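Local structure of endonuclease and methylase LlaGI (Lactococcus lactis, 5FFJ) at residues A[1288-1293]-A[1386-1391]; A[1294-1299]-A[1331-1336]. The protein recognises a specific DNA sequence and probably methylates it, its helicase-like ATPase probably driving movement along DNA towards cleavage by a nuclease domain deleted here. One frame throughout, in Å; residues are numbered along the deposited sequence.

Contact 1 (A[1288-1293]-A[1386-1391]); sequences ENQPIW and ITVSMR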
# COMPACT_ATOMS: atom_id res chain seq x y z
N GLU A 1288 9.55 -26.02 30.21
CA GLU A 1288 9.67 -26.88 29.04
C GLU A 1288 9.58 -28.37 29.39
O GLU A 1288 9.47 -29.21 28.50
CB GLU A 1288 10.98 -26.60 28.28
CG GLU A 1288 12.06 -25.84 29.05
CD GLU A 1288 13.30 -25.57 28.21
OE1 GLU A 1288 14.41 -25.50 28.78
OE2 GLU A 1288 13.16 -25.41 26.97
N ASN A 1289 9.63 -28.68 30.68
CA ASN A 1289 9.45 -30.06 31.14
C ASN A 1289 8.70 -30.11 32.47
O ASN A 1289 9.27 -29.84 33.53
CB ASN A 1289 10.80 -30.76 31.28
CG ASN A 1289 11.36 -31.20 29.94
OD1 ASN A 1289 10.84 -32.13 29.32
ND2 ASN A 1289 12.42 -30.54 29.50
N GLN A 1290 7.43 -30.48 32.39
CA GLN A 1290 6.54 -30.48 33.54
C GLN A 1290 5.58 -31.66 33.45
O GLN A 1290 5.14 -32.00 32.35
CB GLN A 1290 5.76 -29.16 33.60
CG GLN A 1290 5.49 -28.64 35.00
CD GLN A 1290 6.75 -28.23 35.73
OE1 GLN A 1290 7.68 -27.68 35.13
NE2 GLN A 1290 6.79 -28.50 37.03
N PRO A 1291 5.26 -32.30 34.59
CA PRO A 1291 4.33 -33.44 34.57
C PRO A 1291 2.99 -33.11 33.93
O PRO A 1291 2.37 -32.13 34.31
CB PRO A 1291 4.15 -33.76 36.06
CG PRO A 1291 5.37 -33.27 36.71
CD PRO A 1291 5.79 -32.05 35.94
N ILE A 1292 2.56 -33.93 32.97
CA ILE A 1292 1.30 -33.71 32.26
C ILE A 1292 0.10 -33.68 33.21
O ILE A 1292 0.07 -34.41 34.21
CB ILE A 1292 1.07 -34.81 31.19
CG1 ILE A 1292 -0.18 -34.50 30.36
CG2 ILE A 1292 0.95 -36.18 31.84
CD1 ILE A 1292 -0.31 -35.34 29.11
N TRP A 1293 -0.88 -32.84 32.91
CA TRP A 1293 -2.06 -32.71 33.75
C TRP A 1293 -2.89 -33.99 33.69
O TRP A 1293 -2.73 -34.80 32.78
CB TRP A 1293 -2.90 -31.50 33.32
CG TRP A 1293 -3.72 -30.91 34.43
CD1 TRP A 1293 -5.08 -30.97 34.56
CD2 TRP A 1293 -3.24 -30.17 35.56
NE1 TRP A 1293 -5.47 -30.31 35.70
CE2 TRP A 1293 -4.37 -29.81 36.33
CE3 TRP A 1293 -1.97 -29.77 35.99
CZ2 TRP A 1293 -4.26 -29.07 37.51
CZ3 TRP A 1293 -1.87 -29.04 37.17
CH2 TRP A 1293 -3.01 -28.70 37.91
N ILE A 1386 0.75 -26.40 29.38
CA ILE A 1386 -0.63 -26.55 29.84
C ILE A 1386 -0.68 -26.66 31.36
O ILE A 1386 -1.54 -26.07 32.01
CB ILE A 1386 -1.32 -27.80 29.24
CG1 ILE A 1386 -1.40 -27.68 27.72
CG2 ILE A 1386 -2.72 -27.97 29.83
CD1 ILE A 1386 -2.03 -28.88 27.03
N THR A 1387 0.25 -27.43 31.93
CA THR A 1387 0.25 -27.67 33.37
C THR A 1387 0.92 -26.52 34.09
O THR A 1387 0.63 -26.25 35.26
CB THR A 1387 0.96 -28.99 33.72
OG1 THR A 1387 2.37 -28.78 33.78
CG2 THR A 1387 0.63 -30.06 32.67
N VAL A 1388 1.83 -25.83 33.40
CA VAL A 1388 2.37 -24.57 33.90
C VAL A 1388 1.22 -23.58 34.05
O VAL A 1388 1.13 -22.87 35.05
CB VAL A 1388 3.44 -23.99 32.96
CG1 VAL A 1388 3.75 -22.53 33.31
CG2 VAL A 1388 4.71 -24.83 33.02
N SER A 1389 0.36 -23.52 33.03
CA SER A 1389 -0.82 -22.67 33.06
C SER A 1389 -1.74 -23.02 34.24
O SER A 1389 -2.13 -22.14 35.01
CB SER A 1389 -1.60 -22.80 31.75
OG SER A 1389 -1.05 -21.97 30.75
N MET A 1390 -2.08 -24.30 34.37
CA MET A 1390 -2.95 -24.75 35.45
C MET A 1390 -2.32 -24.48 36.81
O MET A 1390 -3.00 -24.02 37.73
CB MET A 1390 -3.25 -26.25 35.31
CG MET A 1390 -4.08 -26.60 34.09
SD MET A 1390 -5.74 -25.92 34.14
CE MET A 1390 -6.44 -26.79 35.54
N ARG A 1391 -1.03 -24.75 36.92
CA ARG A 1391 -0.32 -24.58 38.18
C ARG A 1391 -0.20 -23.11 38.57
O ARG A 1391 -0.31 -22.77 39.75
CB ARG A 1391 1.07 -25.23 38.10
CG ARG A 1391 1.90 -25.07 39.37
CD ARG A 1391 1.21 -25.67 40.58
NE ARG A 1391 2.00 -25.52 41.80
CZ ARG A 1391 1.53 -25.72 43.03
NH1 ARG A 1391 2.32 -25.56 44.07
NH2 ARG A 1391 0.26 -26.07 43.21

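Contact 2 (A[1294-1299]-A[1331-1336]); sequences DGIEVE and NIPERA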
# COMPACT_ATOMS: atom_id res chain seq x y z
N ASP A 1294 -3.77 -34.16 34.67
CA ASP A 1294 -4.44 -35.44 34.90
C ASP A 1294 -5.26 -35.96 33.71
O ASP A 1294 -5.04 -37.07 33.24
CB ASP A 1294 -5.36 -35.33 36.12
CG ASP A 1294 -4.68 -35.79 37.40
OD1 ASP A 1294 -3.44 -35.77 37.47
OD2 ASP A 1294 -5.41 -36.18 38.34
N GLY A 1295 -6.20 -35.15 33.23
CA GLY A 1295 -7.16 -35.63 32.25
C GLY A 1295 -6.63 -35.78 30.83
O GLY A 1295 -7.21 -36.51 30.02
N ILE A 1296 -5.53 -35.10 30.53
CA ILE A 1296 -5.03 -35.02 29.16
C ILE A 1296 -4.56 -36.37 28.63
O ILE A 1296 -3.99 -37.17 29.36
CB ILE A 1296 -3.88 -34.00 29.07
CG1 ILE A 1296 -4.33 -32.64 29.59
CG2 ILE A 1296 -3.38 -33.88 27.62
CD1 ILE A 1296 -3.24 -31.60 29.67
N GLU A 1297 -4.82 -36.60 27.34
CA GLU A 1297 -4.40 -37.83 26.66
C GLU A 1297 -3.73 -37.48 25.34
O GLU A 1297 -4.12 -36.51 24.67
CB GLU A 1297 -5.59 -38.76 26.43
CG GLU A 1297 -5.22 -40.09 25.80
CD GLU A 1297 -6.42 -41.00 25.63
OE1 GLU A 1297 -7.54 -40.60 26.02
OE2 GLU A 1297 -6.25 -42.13 25.12
N VAL A 1298 -2.72 -38.27 24.96
CA VAL A 1298 -1.95 -38.01 23.75
C VAL A 1298 -1.99 -39.23 22.81
O VAL A 1298 -1.42 -40.27 23.12
CB VAL A 1298 -0.47 -37.68 24.08
CG1 VAL A 1298 0.27 -37.19 22.84
CG2 VAL A 1298 -0.40 -36.64 25.19
N GLU A 1299 -2.67 -39.07 21.68
CA GLU A 1299 -2.81 -40.14 20.70
C GLU A 1299 -1.79 -40.01 19.59
O GLU A 1299 -1.78 -39.01 18.87
CB GLU A 1299 -4.22 -40.13 20.11
CG GLU A 1299 -5.34 -40.23 21.14
CD GLU A 1299 -6.72 -40.13 20.51
OE1 GLU A 1299 -6.83 -39.63 19.37
OE2 GLU A 1299 -7.70 -40.56 21.16
N ASN A 1331 -8.73 -33.79 25.85
CA ASN A 1331 -9.09 -33.59 27.25
C ASN A 1331 -8.26 -32.51 27.94
O ASN A 1331 -7.93 -32.62 29.12
CB ASN A 1331 -8.97 -34.90 28.03
CG ASN A 1331 -9.75 -36.03 27.38
OD1 ASN A 1331 -10.66 -35.79 26.59
ND2 ASN A 1331 -9.39 -37.26 27.72
N ILE A 1332 -7.93 -31.45 27.20
CA ILE A 1332 -7.22 -30.31 27.79
C ILE A 1332 -8.19 -29.48 28.62
O ILE A 1332 -9.26 -29.11 28.13
CB ILE A 1332 -6.59 -29.42 26.70
CG1 ILE A 1332 -5.58 -30.22 25.87
CG2 ILE A 1332 -5.93 -28.19 27.34
CD1 ILE A 1332 -5.03 -29.47 24.68
N PRO A 1333 -7.83 -29.18 29.88
CA PRO A 1333 -8.72 -28.32 30.68
C PRO A 1333 -8.87 -26.93 30.06
O PRO A 1333 -7.88 -26.27 29.77
CB PRO A 1333 -8.01 -28.23 32.04
CG PRO A 1333 -7.10 -29.41 32.09
CD PRO A 1333 -6.67 -29.65 30.67
N GLU A 1334 -10.12 -26.51 29.86
CA GLU A 1334 -10.39 -25.25 29.18
C GLU A 1334 -9.96 -24.04 30.00
O GLU A 1334 -9.77 -22.95 29.45
CB GLU A 1334 -11.87 -25.15 28.83
CG GLU A 1334 -12.34 -26.19 27.82
CD GLU A 1334 -13.84 -26.14 27.57
OE1 GLU A 1334 -14.32 -26.87 26.68
OE2 GLU A 1334 -14.53 -25.37 28.27
N ARG A 1335 -9.79 -24.21 31.30
CA ARG A 1335 -9.43 -23.09 32.16
C ARG A 1335 -7.95 -22.75 32.05
O ARG A 1335 -7.52 -21.67 32.47
CB ARG A 1335 -9.79 -23.38 33.63
CG ARG A 1335 -8.78 -24.22 34.40
CD ARG A 1335 -8.99 -24.12 35.90
NE ARG A 1335 -8.88 -22.74 36.38
CZ ARG A 1335 -8.31 -22.37 37.53
NH1 ARG A 1335 -7.79 -23.27 38.35
NH2 ARG A 1335 -8.27 -21.09 37.85
N ALA A 1336 -7.16 -23.67 31.50
CA ALA A 1336 -5.73 -23.45 31.34
C ALA A 1336 -5.46 -22.26 30.43
O ALA A 1336 -4.39 -21.65 30.48
CB ALA A 1336 -5.07 -24.70 30.77

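Contact 1 (A[1288-1293]-A[1386-1391])
In the C-terminal specificity region of LlaGI, the loop between helix 1270-1285 and strand 1297-1300 lies across one side of helix 1377-1398, with a CH-pi and Met-aromatic contact at Trp1293. This residue makes the largest contribution from the loop side. With CG anti to the backbone N (chi1 -153°), its indole crosses the Met1390 side chain at about a right angle, and one face of the six-membered ring rests on Met1390 CB, 3.5 Å from the ring centroid. Met1390 is bent at chi2 and chi3, so that the chain curls beneath the indole: SD lies obliquely 4.9 Å from the centroid of the five-membered ring of Trp1293, and CE reaches its NE1 and CZ2. One helical turn earlier, Thr1387 fits under the loop backbone. Its methyl CG2 stands beside its own N and touches Pro1291 O and Trp1293 N, each 3.2 Å from Thr1387 CG2, while OG1 takes the crowded position between N and the carbonyl carbon, where it is hydrogen-bonded to the carbonyl of Ser1384 in the same helix. Gln1290, whose backbone N bonds to Ser1384 OG, crosses Thr1387 obliquely, its CG 3.4 Å from Thr1387 OG1.

Contact 2 (A[1294-1299]-A[1331-1336])
The flat amide of Asn1331 meets the carbonyl of Gly1295 almost within its own plane, and the carboxylate of Glu1297 runs alongside, its plane turned 55° from the amide. This pairing lies at the end of an antiparallel sheet, where strand 1297-1300 begins beside the exit of strand 1327-1330; Glu1297 and Lys1330 are joined there by backbone hydrogen bonds. Asn1331, in a left-handed backbone conformation, follows directly on strand 1327-1330. Its CG is anti to the carbonyl carbon, and ND2 donates a hydrogen bond to Gly1295 O (3.3 Å, N-H...O angle 148°). The donor lies in the plane of the carbonyl, and this side-chain bond ties the residue after strand 1327-1330 to the turn before strand 1297-1300. Glu1297, fully extended, points the same way as Asn1331, but its OE1 stays 4.2 Å from Asn1331 ND2. Beyond the amide the contact becomes apolar. Ile1296, which also touches Ile1329 of the neighbouring strand and Ile1386 of helix 1377-1398, crosses Pro1333 at about a right angle. Its CG1 stands beside the backbone N and packs 3.9 Å from Pro1333 CD, with CD1 grazing the same ring carbon.

Following the chain from the N terminus, helix 1270-1285 leads into 1288-1293 and directly on into 1294-1299, so the first segments of the two contacts are continuous. The chain then forms the small antiparallel sheet and returns at 1331-1336, closing the shorter loop of contact 2. It goes on through helix 1346-1353 to helix 1377-1398, where contact 1 closes the longer loop; contact 2 is thus nested inside contact 1. Their centres are 10 Å apart and the two touch directly: Pro1333 CG packs 3.6 Å from Trp1293 CD1, and Arg1335 and Ala1336 meet Met1390. Together they tie the sheet's edge and its outgoing loop to the C-terminal helix.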